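Local coordinates for rhamnonate dehydratase (PDB 3FXG), which probably dehydrates L-rhamnonate to 2-keto-3-deoxy-L-rhamnonate as a magnesium-dependent lyase of the enolase superfamily, at residues E197-N202 against T232-K237. Sequence-based numbering, arbitrary orientation.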
ATOM      1  N   GLU A 197      37.590   2.377  -7.790  1.00 23.00           N
ATOM      2  CA  GLU A 197      38.830   1.614  -7.770  1.00 24.16           C
ATOM      3  C   GLU A 197      38.638   0.477  -6.776  1.00 21.81           C
ATOM      4  O   GLU A 197      38.949  -0.677  -7.066  1.00 22.36           O
ATOM      5  CB  GLU A 197      40.010   2.490  -7.341  1.00 28.15           C
ATOM      6  CG  GLU A 197      41.317   1.714  -7.212  1.00 35.09           C
ATOM      7  CD  GLU A 197      42.500   2.597  -6.862  1.00 39.11           C
ATOM      8  OE1 GLU A 197      42.883   3.445  -7.699  1.00 42.83           O
ATOM      9  OE2 GLU A 197      43.046   2.444  -5.748  1.00 42.20           O
ATOM     10  N   GLY A 198      38.114   0.816  -5.602  1.00 20.60           N
ATOM     11  CA  GLY A 198      37.869  -0.191  -4.586  1.00 18.84           C
ATOM     12  C   GLY A 198      36.886  -1.234  -5.089  1.00 18.12           C
ATOM     13  O   GLY A 198      37.026  -2.422  -4.794  1.00 16.57           O
ATOM     14  N   LEU A 199      35.895  -0.796  -5.863  1.00 17.82           N
ATOM     15  CA  LEU A 199      34.893  -1.712  -6.396  1.00 18.83           C
ATOM     16  C   LEU A 199      35.536  -2.676  -7.380  1.00 20.13           C
ATOM     17  O   LEU A 199      35.260  -3.877  -7.352  1.00 18.85           O
ATOM     18  CB  LEU A 199      33.760  -0.933  -7.079  1.00 20.76           C
ATOM     19  CG  LEU A 199      32.516  -1.731  -7.494  1.00 24.17           C
ATOM     20  CD1 LEU A 199      31.339  -0.787  -7.681  1.00 27.18           C
ATOM     21  CD2 LEU A 199      32.787  -2.506  -8.768  1.00 25.91           C
ATOM     22  N   ARG A 200      36.399  -2.159  -8.250  1.00 19.80           N
ATOM     23  CA  ARG A 200      37.066  -3.024  -9.215  1.00 21.18           C
ATOM     24  C   ARG A 200      37.921  -4.043  -8.470  1.00 19.70           C
ATOM     25  O   ARG A 200      37.969  -5.214  -8.841  1.00 20.46           O
ATOM     26  CB  ARG A 200      37.933  -2.205 -10.177  1.00 24.44           C
ATOM     27  CG  ARG A 200      37.136  -1.418 -11.213  1.00 27.54           C
ATOM     28  CD  ARG A 200      38.032  -0.929 -12.344  1.00 31.52           C
ATOM     29  NE  ARG A 200      38.993   0.075 -11.899  1.00 35.85           N
ATOM     30  CZ  ARG A 200      38.694   1.351 -11.677  1.00 37.50           C
ATOM     31  NH1 ARG A 200      39.636   2.190 -11.267  1.00 38.83           N
ATOM     32  NH2 ARG A 200      37.457   1.791 -11.877  1.00 38.46           N
ATOM     33  N   LYS A 201      38.583  -3.595  -7.409  1.00 18.83           N
ATOM     34  CA  LYS A 201      39.424  -4.479  -6.610  1.00 17.24           C
ATOM     35  C   LYS A 201      38.584  -5.547  -5.915  1.00 17.53           C
ATOM     36  O   LYS A 201      39.002  -6.702  -5.813  1.00 15.81           O
ATOM     37  CB  LYS A 201      40.219  -3.660  -5.590  1.00 19.44           C
ATOM     38  CG  LYS A 201      41.292  -2.790  -6.247  1.00 21.37           C
ATOM     39  CD  LYS A 201      41.796  -1.682  -5.333  1.00 25.91           C
ATOM     40  CE  LYS A 201      42.614  -2.217  -4.176  1.00 28.10           C
ATOM     41  NZ  LYS A 201      43.100  -1.100  -3.314  1.00 30.26           N
ATOM     42  N   ASN A 202      37.401  -5.166  -5.439  1.00 15.51           N
ATOM     43  CA  ASN A 202      36.514  -6.127  -4.787  1.00 15.05           C
ATOM     44  C   ASN A 202      36.104  -7.198  -5.793  1.00 15.69           C
ATOM     45  O   ASN A 202      36.099  -8.386  -5.480  1.00 15.45           O
ATOM     46  CB  ASN A 202      35.251  -5.441  -4.255  1.00 13.87           C
ATOM     47  CG  ASN A 202      35.441  -4.857  -2.871  1.00 15.38           C
ATOM     48  OD1 ASN A 202      36.201  -5.388  -2.062  1.00 15.44           O
ATOM     49  ND2 ASN A 202      34.728  -3.771  -2.580  1.00 13.34           N
ATOM     50  N   THR A 232      26.016  -1.507  -2.811  1.00 11.46           N
ATOM     51  CA  THR A 232      25.677  -2.926  -2.823  1.00 12.05           C
ATOM     52  C   THR A 232      25.081  -3.303  -4.172  1.00 10.86           C
ATOM     53  O   THR A 232      25.462  -4.308  -4.774  1.00 10.55           O
ATOM     54  CB  THR A 232      24.657  -3.271  -1.718  1.00 11.14           C
ATOM     55  OG1 THR A 232      25.240  -3.018  -0.434  1.00 11.88           O
ATOM     56  CG2 THR A 232      24.255  -4.741  -1.800  1.00 10.80           C
ATOM     57  N   ILE A 233      24.144  -2.490  -4.649  1.00 10.72           N
ATOM     58  CA  ILE A 233      23.504  -2.751  -5.930  1.00  9.72           C
ATOM     59  C   ILE A 233      24.511  -2.771  -7.078  1.00 11.03           C
ATOM     60  O   ILE A 233      24.444  -3.639  -7.951  1.00 11.70           O
ATOM     61  CB  ILE A 233      22.387  -1.704  -6.209  1.00 10.30           C
ATOM     62  CG1 ILE A 233      21.189  -1.986  -5.291  1.00 10.23           C
ATOM     63  CG2 ILE A 233      21.951  -1.757  -7.670  1.00  9.71           C
ATOM     64  CD1 ILE A 233      20.043  -0.994  -5.424  1.00 10.67           C
ATOM     65  N   GLU A 234      25.454  -1.832  -7.079  1.00 11.37           N
ATOM     66  CA  GLU A 234      26.447  -1.798  -8.147  1.00 14.42           C
ATOM     67  C   GLU A 234      27.441  -2.956  -8.056  1.00 12.53           C
ATOM     68  O   GLU A 234      27.815  -3.533  -9.075  1.00 12.38           O
ATOM     69  CB  GLU A 234      27.206  -0.464  -8.150  1.00 17.27           C
ATOM     70  CG  GLU A 234      28.346  -0.436  -9.170  1.00 24.96           C
ATOM     71  CD  GLU A 234      28.905   0.952  -9.422  1.00 29.20           C
ATOM     72  OE1 GLU A 234      29.003   1.747  -8.465  1.00 31.98           O
ATOM     73  OE2 GLU A 234      29.265   1.241 -10.584  1.00 33.82           O
ATOM     74  N   LEU A 235      27.863  -3.288  -6.840  1.00 12.04           N
ATOM     75  CA  LEU A 235      28.813  -4.381  -6.627  1.00 12.13           C
ATOM     76  C   LEU A 235      28.210  -5.720  -7.042  1.00 12.81           C
ATOM     77  O   LEU A 235      28.846  -6.516  -7.739  1.00 12.49           O
ATOM     78  CB  LEU A 235      29.230  -4.440  -5.153  1.00 12.00           C
ATOM     79  CG  LEU A 235      30.155  -5.587  -4.725  1.00 13.80           C
ATOM     80  CD1 LEU A 235      31.470  -5.518  -5.497  1.00 13.78           C
ATOM     81  CD2 LEU A 235      30.418  -5.494  -3.231  1.00 14.93           C
ATOM     82  N   VAL A 236      26.982  -5.977  -6.607  1.00 10.89           N
ATOM     83  CA  VAL A 236      26.324  -7.223  -6.959  1.00 11.09           C
ATOM     84  C   VAL A 236      26.177  -7.318  -8.476  1.00 11.86           C
ATOM     85  O   VAL A 236      26.434  -8.370  -9.064  1.00 12.46           O
ATOM     86  CB  VAL A 236      24.945  -7.335  -6.264  1.00 11.34           C
ATOM     87  CG1 VAL A 236      24.146  -8.502  -6.837  1.00 11.16           C
ATOM     88  CG2 VAL A 236      25.159  -7.541  -4.763  1.00 10.24           C
ATOM     89  N   LYS A 237      25.789  -6.217  -9.115  1.00 12.20           N
ATOM     90  CA  LYS A 237      25.634  -6.215 -10.563  1.00 13.84           C
ATOM     91  C   LYS A 237      26.967  -6.550 -11.236  1.00 13.28           C
ATOM     92  O   LYS A 237      27.014  -7.342 -12.175  1.00 13.57           O
ATOM     93  CB  LYS A 237      25.149  -4.848 -11.056  1.00 12.85           C
ATOM     94  CG  LYS A 237      24.848  -4.825 -12.547  1.00 16.49           C
ATOM     95  CD  LYS A 237      24.389  -3.451 -13.026  1.00 17.71           C
ATOM     96  CE  LYS A 237      24.034  -3.492 -14.508  1.00 20.84           C
ATOM     97  NZ  LYS A 237      23.597  -2.163 -15.029  1.00 22.91           N
TER
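E234 passes its side chain at a slant across a single methyl, CD1 of L199, closest at CG, CD and OE1. Its CB lies 4.2 Å from L199 CD1. CG stands anti to the backbone N (chi1 175°), which carries the chain out toward helix 195-213. There CG comes within 3.4 Å of L199 CD1. The carboxylate carbon CD follows at 3.5 Å from the same methyl. At the tip, OE1 also lies 3.5 Å from L199 CD1, whereas OE2 stands farther back. The carboxylate thus meets hydrocarbon here, and OE1 looks instead to K270 of the second subunit, a long, weak ion pair. Next to it L235 brings its CD1 4.0 Å from N202 CB and also near L199 CG, so the contact is apolar on this side. The amide of N202 is occupied with its own chain: ND2 is hydrogen-bonded to F190 O and to Y231 OH. The helices run broadly the same way, the axes diverging by 40° over 197-202 and 232-237, as expected for successive outer helices of a TIM barrel. Strand 219-222, which ends in the magnesium ligand D222, connects them in sequence and pairs in parallel with 184-187 and 246-248; L235 also packs on W247 of the latter strand.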